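Local coordinates for LINE-1 retrotransposable element ORF1 protein (Homo sapiens, PDB 2W7A), which binds single-stranded nucleic acid and acts as a nucleic acid chaperone essential for LINE-1 retrotransposition, this chain being its RNA recognition motif domain, at residues A[30-35]-A[87-92]; A[49-54]-A[64-69]; A[76-81]-A[95-100]; A[1-6]-A[70-75]. One frame throughout, in Å; residues are numbered along the deposited sequence. Where two conformers were deposited one is given.

Interaction 1. Residues A[30-35]-A[87-92]; sequences IQENFP and RVTLKG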
# COMPACT_ATOMS: atom_id res chain seq x y z
N ILE A 30 1.64 -6.44 -4.68
CA ILE A 30 2.04 -7.74 -4.17
C ILE A 30 2.59 -8.61 -5.32
O ILE A 30 3.63 -9.26 -5.23
CB ILE A 30 0.87 -8.42 -3.46
CG1 ILE A 30 0.49 -7.65 -2.20
CG2 ILE A 30 1.20 -9.87 -3.15
CD1 ILE A 30 -0.82 -8.08 -1.58
N GLN A 31 1.87 -8.64 -6.44
CA GLN A 31 2.29 -9.46 -7.57
C GLN A 31 3.57 -8.97 -8.23
O GLN A 31 4.35 -9.80 -8.72
CB GLN A 31 1.15 -9.53 -8.58
CG GLN A 31 -0.06 -10.26 -8.03
CD GLN A 31 -1.23 -10.41 -9.05
OE1 GLN A 31 -2.21 -11.12 -8.70
NE2 GLN A 31 -1.16 -9.83 -10.20
N GLU A 32 3.80 -7.66 -8.20
CA GLU A 32 5.01 -7.09 -8.82
C GLU A 32 6.26 -7.30 -7.99
O GLU A 32 7.37 -7.32 -8.58
CB GLU A 32 4.78 -5.61 -9.15
CG GLU A 32 5.86 -4.93 -9.97
CD GLU A 32 5.43 -3.55 -10.54
OE1 GLU A 32 4.17 -3.27 -10.64
OE2 GLU A 32 6.36 -2.77 -10.90
N ASN A 33 6.11 -7.45 -6.67
CA ASN A 33 7.24 -7.42 -5.76
C ASN A 33 7.45 -8.59 -4.84
O ASN A 33 8.60 -8.87 -4.47
CB ASN A 33 7.14 -6.18 -4.85
CG ASN A 33 7.18 -4.88 -5.66
OD1 ASN A 33 8.27 -4.42 -6.05
ND2 ASN A 33 6.00 -4.30 -5.93
N PHE A 34 6.38 -9.30 -4.50
CA PHE A 34 6.43 -10.29 -3.40
C PHE A 34 5.83 -11.62 -3.86
O PHE A 34 4.68 -11.96 -3.51
CB PHE A 34 5.66 -9.76 -2.21
CG PHE A 34 6.13 -8.40 -1.74
CD1 PHE A 34 7.48 -8.16 -1.50
CD2 PHE A 34 5.23 -7.35 -1.61
CE1 PHE A 34 7.91 -6.89 -1.15
CE2 PHE A 34 5.69 -6.07 -1.21
CZ PHE A 34 7.00 -5.85 -1.00
N PRO A 35 6.56 -12.35 -4.70
CA PRO A 35 5.98 -13.55 -5.33
C PRO A 35 5.52 -14.64 -4.37
O PRO A 35 4.60 -15.39 -4.71
CB PRO A 35 7.11 -14.02 -6.29
CG PRO A 35 8.42 -13.47 -5.63
CD PRO A 35 7.95 -12.10 -5.14
N ARG A 87 14.19 -1.45 -3.41
CA ARG A 87 13.33 -0.81 -4.37
C ARG A 87 12.07 -1.66 -4.61
O ARG A 87 12.16 -2.83 -4.99
CB ARG A 87 14.10 -0.62 -5.65
CG ARG A 87 13.33 0.09 -6.76
CD ARG A 87 14.26 0.34 -8.00
NE ARG A 87 13.59 0.97 -9.17
CZ ARG A 87 13.50 2.26 -9.42
NH1 ARG A 87 13.93 3.20 -8.59
NH2 ARG A 87 12.90 2.63 -10.51
N VAL A 88 10.92 -1.04 -4.34
CA VAL A 88 9.61 -1.65 -4.51
C VAL A 88 8.86 -0.84 -5.53
O VAL A 88 8.94 0.39 -5.47
CB VAL A 88 8.85 -1.62 -3.17
CG1 VAL A 88 7.44 -2.23 -3.31
CG2 VAL A 88 9.63 -2.40 -2.03
N THR A 89 8.25 -1.49 -6.51
CA THR A 89 7.68 -0.76 -7.65
C THR A 89 6.21 -1.02 -7.91
O THR A 89 5.67 -2.06 -7.54
CB THR A 89 8.49 -0.96 -8.92
OG1 THR A 89 8.47 -2.33 -9.23
CG2 THR A 89 9.95 -0.53 -8.79
N LEU A 90 5.57 -0.06 -8.55
CA LEU A 90 4.20 -0.16 -8.99
C LEU A 90 4.25 0.32 -10.42
O LEU A 90 4.61 1.48 -10.66
CB LEU A 90 3.26 0.68 -8.15
CG LEU A 90 1.84 0.75 -8.74
CD1 LEU A 90 1.12 -0.60 -8.85
CD2 LEU A 90 1.02 1.80 -7.92
N LYS A 91 3.95 -0.56 -11.38
CA LYS A 91 4.16 -0.30 -12.82
C LYS A 91 5.56 0.26 -13.12
O LYS A 91 5.73 1.19 -13.94
CB LYS A 91 3.06 0.60 -13.39
CG LYS A 91 1.62 0.21 -13.03
CD LYS A 91 1.27 -1.22 -13.35
CE LYS A 91 0.01 -1.69 -12.60
NZ LYS A 91 -0.30 -3.13 -12.81
N GLY A 92 6.55 -0.32 -12.46
CA GLY A 92 7.95 0.01 -12.68
C GLY A 92 8.40 1.32 -12.03
O GLY A 92 9.58 1.68 -12.17
O HOH W 1 1.78 -4.10 -11.55
O HOH W 2 9.73 -4.67 -8.41

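Interaction 2. Residues A[49-54]-A[64-69]; sequences QRTPQR and HIIVRF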
# COMPACT_ATOMS: atom_id res chain seq x y z
N GLN A 49 -7.40 3.10 2.01
CA GLN A 49 -7.90 4.43 1.72
C GLN A 49 -6.80 5.48 1.72
O GLN A 49 -5.83 5.39 2.47
CB GLN A 49 -8.97 4.89 2.73
CG GLN A 49 -8.50 5.03 4.11
CD GLN A 49 -9.64 4.91 5.12
OE1 GLN A 49 -10.60 5.66 5.06
NE2 GLN A 49 -9.53 3.96 6.05
N ARG A 50 -7.01 6.50 0.91
CA ARG A 50 -6.17 7.69 1.00
C ARG A 50 -6.42 8.39 2.31
O ARG A 50 -7.55 8.36 2.83
CB ARG A 50 -6.45 8.64 -0.13
CG ARG A 50 -6.14 8.10 -1.49
CD ARG A 50 -4.72 8.38 -1.95
NE ARG A 50 -4.51 7.81 -3.26
CZ ARG A 50 -3.39 7.88 -3.97
NH1 ARG A 50 -2.34 8.51 -3.49
NH2 ARG A 50 -3.36 7.36 -5.20
N THR A 51 -5.38 9.04 2.84
CA THR A 51 -5.51 9.84 4.05
C THR A 51 -4.88 11.21 3.84
O THR A 51 -3.83 11.29 3.27
CB THR A 51 -4.90 9.12 5.29
OG1 THR A 51 -5.22 9.87 6.49
CG2 THR A 51 -3.42 8.94 5.17
N PRO A 52 -5.54 12.30 4.28
CA PRO A 52 -6.90 12.34 4.74
C PRO A 52 -7.91 12.11 3.62
O PRO A 52 -7.58 11.99 2.43
CB PRO A 52 -7.05 13.76 5.32
CG PRO A 52 -6.14 14.55 4.56
CD PRO A 52 -4.98 13.65 4.15
N GLN A 53 -9.19 12.13 3.97
CA GLN A 53 -10.24 11.85 3.02
C GLN A 53 -10.40 12.93 1.98
O GLN A 53 -10.91 12.68 0.91
CB GLN A 53 -11.56 11.60 3.80
CG GLN A 53 -12.79 11.44 2.94
CD GLN A 53 -14.05 11.65 3.73
OE1 GLN A 53 -14.89 12.49 3.37
NE2 GLN A 53 -14.17 10.93 4.85
N ARG A 54 -10.00 14.15 2.27
CA ARG A 54 -10.04 15.20 1.26
C ARG A 54 -8.64 15.61 0.85
O ARG A 54 -7.68 15.55 1.65
CB ARG A 54 -10.78 16.43 1.73
CG ARG A 54 -10.06 17.21 2.79
CD ARG A 54 -10.13 18.70 2.53
NE ARG A 54 -9.46 19.45 3.59
CZ ARG A 54 -9.44 20.78 3.66
NH1 ARG A 54 -10.05 21.51 2.73
NH2 ARG A 54 -8.80 21.38 4.66
N HIS A 64 -0.72 9.72 1.23
CA HIS A 64 -0.44 8.34 1.57
C HIS A 64 -1.71 7.52 1.50
O HIS A 64 -2.81 8.05 1.65
CB HIS A 64 0.12 8.24 2.99
CG HIS A 64 1.43 8.94 3.20
ND1 HIS A 64 2.07 8.97 4.42
CD2 HIS A 64 2.24 9.58 2.33
CE1 HIS A 64 3.21 9.62 4.29
NE2 HIS A 64 3.34 10.01 3.04
N ILE A 65 -1.56 6.23 1.25
CA ILE A 65 -2.64 5.29 1.31
C ILE A 65 -2.41 4.43 2.56
O ILE A 65 -1.32 3.83 2.73
CB ILE A 65 -2.66 4.40 0.04
CG1 ILE A 65 -2.98 5.20 -1.22
CG2 ILE A 65 -3.62 3.20 0.19
CD1 ILE A 65 -2.65 4.48 -2.53
N ILE A 66 -3.42 4.37 3.44
CA ILE A 66 -3.33 3.52 4.61
C ILE A 66 -3.97 2.19 4.28
O ILE A 66 -5.10 2.14 3.81
CB ILE A 66 -4.06 4.16 5.82
CG1 ILE A 66 -3.54 5.57 6.06
CG2 ILE A 66 -3.93 3.26 7.03
CD1 ILE A 66 -2.04 5.65 6.14
N VAL A 67 -3.19 1.13 4.51
CA VAL A 67 -3.60 -0.23 4.27
C VAL A 67 -3.69 -0.94 5.63
O VAL A 67 -2.70 -1.03 6.37
CB VAL A 67 -2.63 -0.92 3.31
CG1 VAL A 67 -3.09 -2.38 3.03
CG2 VAL A 67 -2.40 -0.10 2.06
N ARG A 68 -4.89 -1.40 5.99
CA ARG A 68 -5.08 -2.07 7.30
C ARG A 68 -5.20 -3.57 7.03
O ARG A 68 -6.03 -4.01 6.28
CB ARG A 68 -6.33 -1.55 8.00
CG ARG A 68 -6.54 -2.17 9.39
CD ARG A 68 -7.64 -1.43 10.16
NE ARG A 68 -7.77 -1.89 11.53
CZ ARG A 68 -8.81 -1.62 12.32
NH1 ARG A 68 -9.82 -0.88 11.88
NH2 ARG A 68 -8.83 -2.10 13.56
N PHE A 69 -4.29 -4.32 7.63
CA PHE A 69 -4.22 -5.75 7.48
C PHE A 69 -5.04 -6.42 8.57
O PHE A 69 -5.16 -5.88 9.67
CB PHE A 69 -2.77 -6.21 7.58
CG PHE A 69 -1.96 -5.89 6.39
CD1 PHE A 69 -1.46 -4.64 6.18
CD2 PHE A 69 -1.65 -6.85 5.47
CE1 PHE A 69 -0.69 -4.34 5.08
CE2 PHE A 69 -0.88 -6.56 4.36
CZ PHE A 69 -0.44 -5.29 4.17
O HOH W 3 -7.33 2.29 5.78
O HOH W 4 -1.15 11.68 3.33

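Interaction 3. Residues A[76-81]-A[95-100]; sequences EKMLRA and IRLTVD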
# COMPACT_ATOMS: atom_id res chain seq x y z
N GLU A 76 3.69 -6.84 9.22
CA GLU A 76 5.11 -6.77 9.54
C GLU A 76 5.92 -7.54 8.51
O GLU A 76 7.04 -7.13 8.18
CB GLU A 76 5.36 -7.33 10.96
CG GLU A 76 4.77 -6.43 12.03
CD GLU A 76 5.05 -6.82 13.43
OE1 GLU A 76 5.90 -7.71 13.63
OE2 GLU A 76 4.33 -6.27 14.32
N LYS A 77 5.40 -8.66 8.07
CA LYS A 77 6.08 -9.43 7.01
C LYS A 77 6.24 -8.59 5.76
O LYS A 77 7.34 -8.59 5.12
CB LYS A 77 5.27 -10.68 6.69
CG LYS A 77 5.93 -11.69 5.75
CD LYS A 77 5.01 -12.95 5.59
CE LYS A 77 4.57 -13.58 6.90
NZ LYS A 77 3.18 -13.18 7.32
N MSE A 78 5.18 -7.89 5.31
CA MSE A 78 5.28 -7.06 4.11
C MSE A 78 6.29 -5.93 4.30
O MSE A 78 7.08 -5.62 3.40
CB MSE A 78 3.90 -6.45 3.80
CG MSE A 78 3.95 -5.42 2.68
SE MSE A 78 2.45 -5.49 1.44
CE MSE A 78 2.77 -7.35 1.42
N LEU A 79 6.26 -5.30 5.48
CA LEU A 79 7.19 -4.23 5.75
C LEU A 79 8.65 -4.73 5.71
O LEU A 79 9.54 -4.08 5.14
CB LEU A 79 6.86 -3.52 7.04
CG LEU A 79 5.67 -2.61 7.01
CD1 LEU A 79 5.37 -2.10 8.40
CD2 LEU A 79 5.89 -1.44 6.06
N ARG A 80 8.91 -5.90 6.32
CA ARG A 80 10.25 -6.43 6.36
C ARG A 80 10.69 -6.77 4.96
O ARG A 80 11.86 -6.54 4.61
CB ARG A 80 10.31 -7.71 7.24
CG ARG A 80 10.36 -7.50 8.73
CD ARG A 80 11.00 -8.72 9.40
NE ARG A 80 10.35 -9.96 9.01
CZ ARG A 80 9.16 -10.35 9.47
NH1 ARG A 80 8.57 -9.63 10.37
NH2 ARG A 80 8.63 -11.51 9.10
N ALA A 81 9.82 -7.38 4.16
CA ALA A 81 10.17 -7.75 2.79
C ALA A 81 10.52 -6.49 1.98
O ALA A 81 11.48 -6.46 1.21
CB ALA A 81 9.04 -8.51 2.18
N ILE A 95 7.71 2.95 -5.20
CA ILE A 95 6.82 3.29 -4.13
C ILE A 95 7.48 2.94 -2.80
O ILE A 95 8.48 2.21 -2.81
CB ILE A 95 5.41 2.61 -4.25
CG1 ILE A 95 5.57 1.11 -4.39
CG2 ILE A 95 4.69 3.22 -5.50
CD1 ILE A 95 4.31 0.35 -4.15
N ARG A 96 6.93 3.41 -1.68
CA ARG A 96 7.45 3.03 -0.38
C ARG A 96 6.36 2.49 0.53
O ARG A 96 5.23 2.97 0.48
CB ARG A 96 8.18 4.20 0.27
CG ARG A 96 9.56 4.46 -0.37
CD ARG A 96 10.37 5.44 0.46
NE ARG A 96 10.68 4.91 1.78
CZ ARG A 96 10.37 5.50 2.93
NH1 ARG A 96 9.72 6.66 2.97
NH2 ARG A 96 10.73 4.90 4.07
N LEU A 97 6.70 1.45 1.29
CA LEU A 97 5.85 0.91 2.35
C LEU A 97 6.51 1.18 3.69
O LEU A 97 7.65 0.80 3.91
CB LEU A 97 5.65 -0.59 2.11
CG LEU A 97 5.01 -1.04 0.79
CD1 LEU A 97 5.04 -2.57 0.65
CD2 LEU A 97 3.54 -0.57 0.66
N THR A 98 5.82 1.84 4.59
CA THR A 98 6.38 2.19 5.89
C THR A 98 5.36 2.00 6.98
O THR A 98 4.17 1.80 6.70
CB THR A 98 6.83 3.66 5.94
OG1 THR A 98 5.70 4.51 5.98
CG2 THR A 98 7.66 3.99 4.75
N VAL A 99 5.81 2.06 8.22
CA VAL A 99 4.91 1.96 9.34
C VAL A 99 4.01 3.18 9.37
O VAL A 99 4.32 4.20 8.79
CB VAL A 99 5.68 1.87 10.68
CG1 VAL A 99 6.49 0.59 10.77
CG2 VAL A 99 6.55 3.12 10.87
N ASP A 100 2.86 3.04 10.01
CA ASP A 100 1.92 4.14 10.11
C ASP A 100 2.31 5.00 11.31
O ASP A 100 2.80 4.49 12.33
CB ASP A 100 0.49 3.58 10.25
CG ASP A 100 -0.58 4.66 10.28
OD1 ASP A 100 -0.30 5.82 9.90
OD2 ASP A 100 -1.72 4.35 10.70
OXT ASP A 100 2.18 6.23 11.31
O HOH W 5 9.42 -1.18 4.83

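Interaction 4. Residues A[1-6]-A[70-75]; sequences GAMGNL and TKVEMK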
# COMPACT_ATOMS: atom_id res chain seq x y z
N GLY A 1 -1.60 5.11 13.28
CA GLY A 1 -0.46 4.37 13.91
C GLY A 1 -0.83 3.00 14.46
O GLY A 1 -0.06 2.40 15.23
N ALA A 2 -2.01 2.50 14.08
CA ALA A 2 -2.49 1.18 14.49
C ALA A 2 -1.49 0.11 14.09
O ALA A 2 -0.80 0.24 13.08
CB ALA A 2 -3.86 0.87 13.88
N MSE A 3 -1.42 -0.94 14.91
CA MSE A 3 -0.50 -2.07 14.76
C MSE A 3 -0.65 -2.76 13.40
O MSE A 3 0.31 -3.30 12.88
CB MSE A 3 -0.81 -3.13 15.82
CG MSE A 3 -0.17 -2.91 17.16
SE MSE A 3 1.45 -3.94 17.35
CE MSE A 3 1.81 -3.23 19.10
N GLY A 4 -1.86 -2.76 12.87
CA GLY A 4 -2.16 -3.44 11.60
C GLY A 4 -2.10 -2.57 10.36
O GLY A 4 -2.33 -3.06 9.26
N ASN A 5 -1.79 -1.28 10.53
CA ASN A 5 -1.74 -0.34 9.39
C ASN A 5 -0.33 -0.18 8.83
O ASN A 5 0.65 -0.09 9.60
CB ASN A 5 -2.10 1.08 9.81
CG ASN A 5 -3.57 1.30 10.08
OD1 ASN A 5 -4.40 0.46 9.85
ND2 ASN A 5 -3.87 2.47 10.63
N LEU A 6 -0.21 -0.14 7.51
CA LEU A 6 0.95 0.46 6.91
C LEU A 6 0.57 1.59 6.00
O LEU A 6 -0.61 1.74 5.64
CB LEU A 6 1.81 -0.53 6.21
CG LEU A 6 1.34 -1.29 5.04
CD1 LEU A 6 1.21 -0.46 3.78
CD2 LEU A 6 2.35 -2.45 4.72
N THR A 70 -5.61 -7.58 8.24
CA THR A 70 -6.32 -8.37 9.25
C THR A 70 -5.34 -8.86 10.32
O THR A 70 -5.69 -8.90 11.52
CB THR A 70 -7.03 -9.55 8.57
OG1 THR A 70 -7.93 -9.03 7.56
CG2 THR A 70 -7.77 -10.43 9.56
N LYS A 71 -4.14 -9.23 9.88
CA LYS A 71 -3.11 -9.80 10.78
C LYS A 71 -1.92 -8.87 10.90
O LYS A 71 -1.33 -8.50 9.89
CB LYS A 71 -2.65 -11.18 10.29
CG LYS A 71 -3.77 -12.25 10.42
CD LYS A 71 -3.27 -13.64 10.09
CE LYS A 71 -2.27 -14.16 11.12
NZ LYS A 71 -2.85 -14.24 12.48
N VAL A 72 -1.58 -8.51 12.14
CA VAL A 72 -0.40 -7.69 12.38
C VAL A 72 0.85 -8.40 11.89
O VAL A 72 1.76 -7.77 11.33
CB VAL A 72 -0.29 -7.32 13.89
CG1 VAL A 72 0.98 -6.56 14.21
CG2 VAL A 72 -1.53 -6.52 14.29
N GLU A 73 0.91 -9.70 12.06
CA GLU A 73 2.06 -10.43 11.56
C GLU A 73 2.26 -10.25 10.06
O GLU A 73 3.43 -10.19 9.58
CB GLU A 73 1.92 -11.92 11.90
CG GLU A 73 3.22 -12.74 11.64
CD GLU A 73 3.09 -14.19 12.02
OE1 GLU A 73 2.17 -14.53 12.80
OE2 GLU A 73 3.94 -14.99 11.55
N MSE A 74 1.17 -10.13 9.30
CA MSE A 74 1.28 -10.00 7.88
C MSE A 74 1.69 -8.59 7.51
O MSE A 74 2.55 -8.38 6.60
CB MSE A 74 -0.03 -10.37 7.21
CG MSE A 74 -0.03 -10.13 5.75
SE MSE A 74 1.34 -11.15 4.71
CE MSE A 74 0.58 -12.85 4.99
N LYS A 75 1.14 -7.60 8.18
CA LYS A 75 1.66 -6.23 8.03
C LYS A 75 3.20 -6.21 8.17
O LYS A 75 3.91 -5.62 7.37
CB LYS A 75 1.05 -5.28 9.02
CG LYS A 75 1.45 -3.94 8.87
CD LYS A 75 1.47 -3.27 10.08
CE LYS A 75 2.79 -3.51 10.73
NZ LYS A 75 3.41 -2.24 11.15
O HOH W 6 2.06 0.66 11.58
O HOH W 7 3.34 -3.78 14.03

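Interaction 1. Residues A[30-35]-A[87-92]
Val88, on the short edge strand 88-90 of this RRM fold, lays CG1 against the amide of Asn33, 3.6 Å from Asn33 CG, near the end of helix 19-33. The same methyl approaches CZ of the Phe34 ring, and a branched apolar residue suits this buried spot. Thr89 is gripped through its backbone. Its N donates to Asn33 OD1 at 3.0 Å, while its O accepts from Asn33 ND2 at 2.8 Å, a nearly straight bond (170°) lying in the amide plane. Asparagine fits here because one flat group offers acceptor and donor together, much as a neighbouring strand would. The hydroxyl of Thr89, set between the backbone N and the carbonyl carbon (chi1 61°), gives its proton to Glu32 OE2 at 2.7 Å, from above the carboxylate plane. Leu90 packs instead on Thr25 and Ile29 of helix 19-33. Where the strand ends, the Glu32 carboxylate serves as a two-pronged acceptor for the turn. Lys91 N reaches OE1 of Glu32 at 2.8 Å, while Lys91 NZ forms a salt bridge with Asp28. Gly92, at positive phi, sends its N to Glu32 OE2 at 2.9 Å, on the syn lone pair.

Interaction 2. Residues A[49-54]-A[64-69]
Gln49 pairs with Ile66 in the antiparallel hairpin of strands 45-51 and 64-69 in the RRM sheet. Its N donates to Ile66 O (3.1 Å) and its O accepts from Ile66 N (2.8 Å), a hydrogen-bonded pair. The Gln49 amide NE2 reaches the same Ile66 O through a water, a polar link suited to an exposed place. Arg50 faces Ile65 in a non-hydrogen-bonded pair whose CA atoms come within 4.3 Å. Its side chain bends at chi2 (-91°), putting CD 3.7 Å from Ile65 CG1, and Ile65 CD1 lies over the centre of one guanidinium face. Isoleucine suits the flat face of the cation, where no N-H points; those groups look to others: NH2 to Glu17 in a salt bridge, NH1 to the carbonyls of Arg63 and Val11. Thr51 N then bonds to His64 O at 3.0 Å. Thr51 CG2 presses on Ile66 CG1 at 3.5 Å, tighter than usual for carbons, and the cis peptide to Pro52 follows. Strand 45-51 is one of the sheet's two outermost strands, and strand 64-69 lies between it and strand 5-9. Ile66 leans on Asn5 and Arg7 of that strand, whereas Phe69, at the far end, packs on helix 72-85.

Interaction 3. Residues A[76-81]-A[95-100]
Leu79, Leu97 and Met78 carry this contact, in which helix 72-85 lies on strand 93-99 of the RRM sheet, the axes of segments 76-81 and 95-99 approaching to 8.1 Å. Leu79 is the residue most covered. Its two methyls part over the strand: CD2 rests on the peptide after Leu97, 3.6 Å from Leu97 O and 4.0 Å from Leu97 CB, while CD1 goes on to meet Val99 CG1 at 3.8 Å. The Leu79 and Val99 side chains cross at about a right angle, and a forked residue is well suited to reach both Leu97 and Val99, two residues apart along the strand. Leu97 points toward the helix. Its CG is anti to the carbonyl carbon (chi1 -60°), and from there CD1 lies 3.7 Å from Met78 CG, in one of the two deposited conformers of this selenomethionine. The flexible, bent Met78 chain fits among bulky neighbours, Phe34 and Leu37 included. At the margin, a water donates to both Leu79 O and Leu97 O, joining two carbonyls that could not bond each other directly. No direct hydrogen bond links the two segments, which implies that shape and the exclusion of water hold helix to strand, with little demand on exact direction.

Interaction 4. Residues A[1-6]-A[70-75]
The start of helix 72-85 in this RRM domain packs, through Val72 and Lys75, against the type I beta turn Ala2 to Asn5 that leads into strand 5-9. Residues 1-4 precede the natural fragment and are probably left over from cloning, Met3 being selenomethionine. Val72 points toward the turn and spreads its methyls over Met3: CG2 lies 3.8 Å from Met3 CB, and CG1 is 3.6 Å from Met3 O. The CA of Gly4 comes within 4.7 Å of the CA of Val72. Lys75 is the most covered residue. Its CG is anti to the backbone N (chi1 -176°), and the chain beyond bends at each later torsion as it runs across the turn. CD packs 3.6 Å from Gly4 C and 3.3 Å from Asn5 O; a still shorter approach to Met3 O is doubtful. A long aliphatic chain suits this place, since its methylenes can pack on the backbone of the turn while NZ keeps weak bonds to two waters. Leu6, further along, turns toward the helix and adds CB to the side of Lys75 CG. No direct hydrogen bond crosses, but one of these waters donates to Met3 O and accepts weakly from Lys75 NZ, both at 3.3 Å.

How the interactions relate
All four contacts belong to one RRM domain, whose antiparallel sheet each of them reaches. Along the chain, interaction 2 closes first, within the span of interaction 4; interaction 3 follows, its segments alternating with those of interaction 1. Interactions 3 and 4 share helix 72-85 and have centres about 10 Å apart. Interactions 1 and 2 lie on opposite sides of the chain's centre, about 19 Å apart between centres, and do not touch. Phe34 of interaction 1 packs on Met78 of interaction 3, Phe69 of interaction 2 reaches the same Met78, and Asp100 bonds to Asn5 of interaction 4. Hairpin, edge strand and helix thereby join into the compact RRM domain, required together with the C-terminal domain for proper RNA binding.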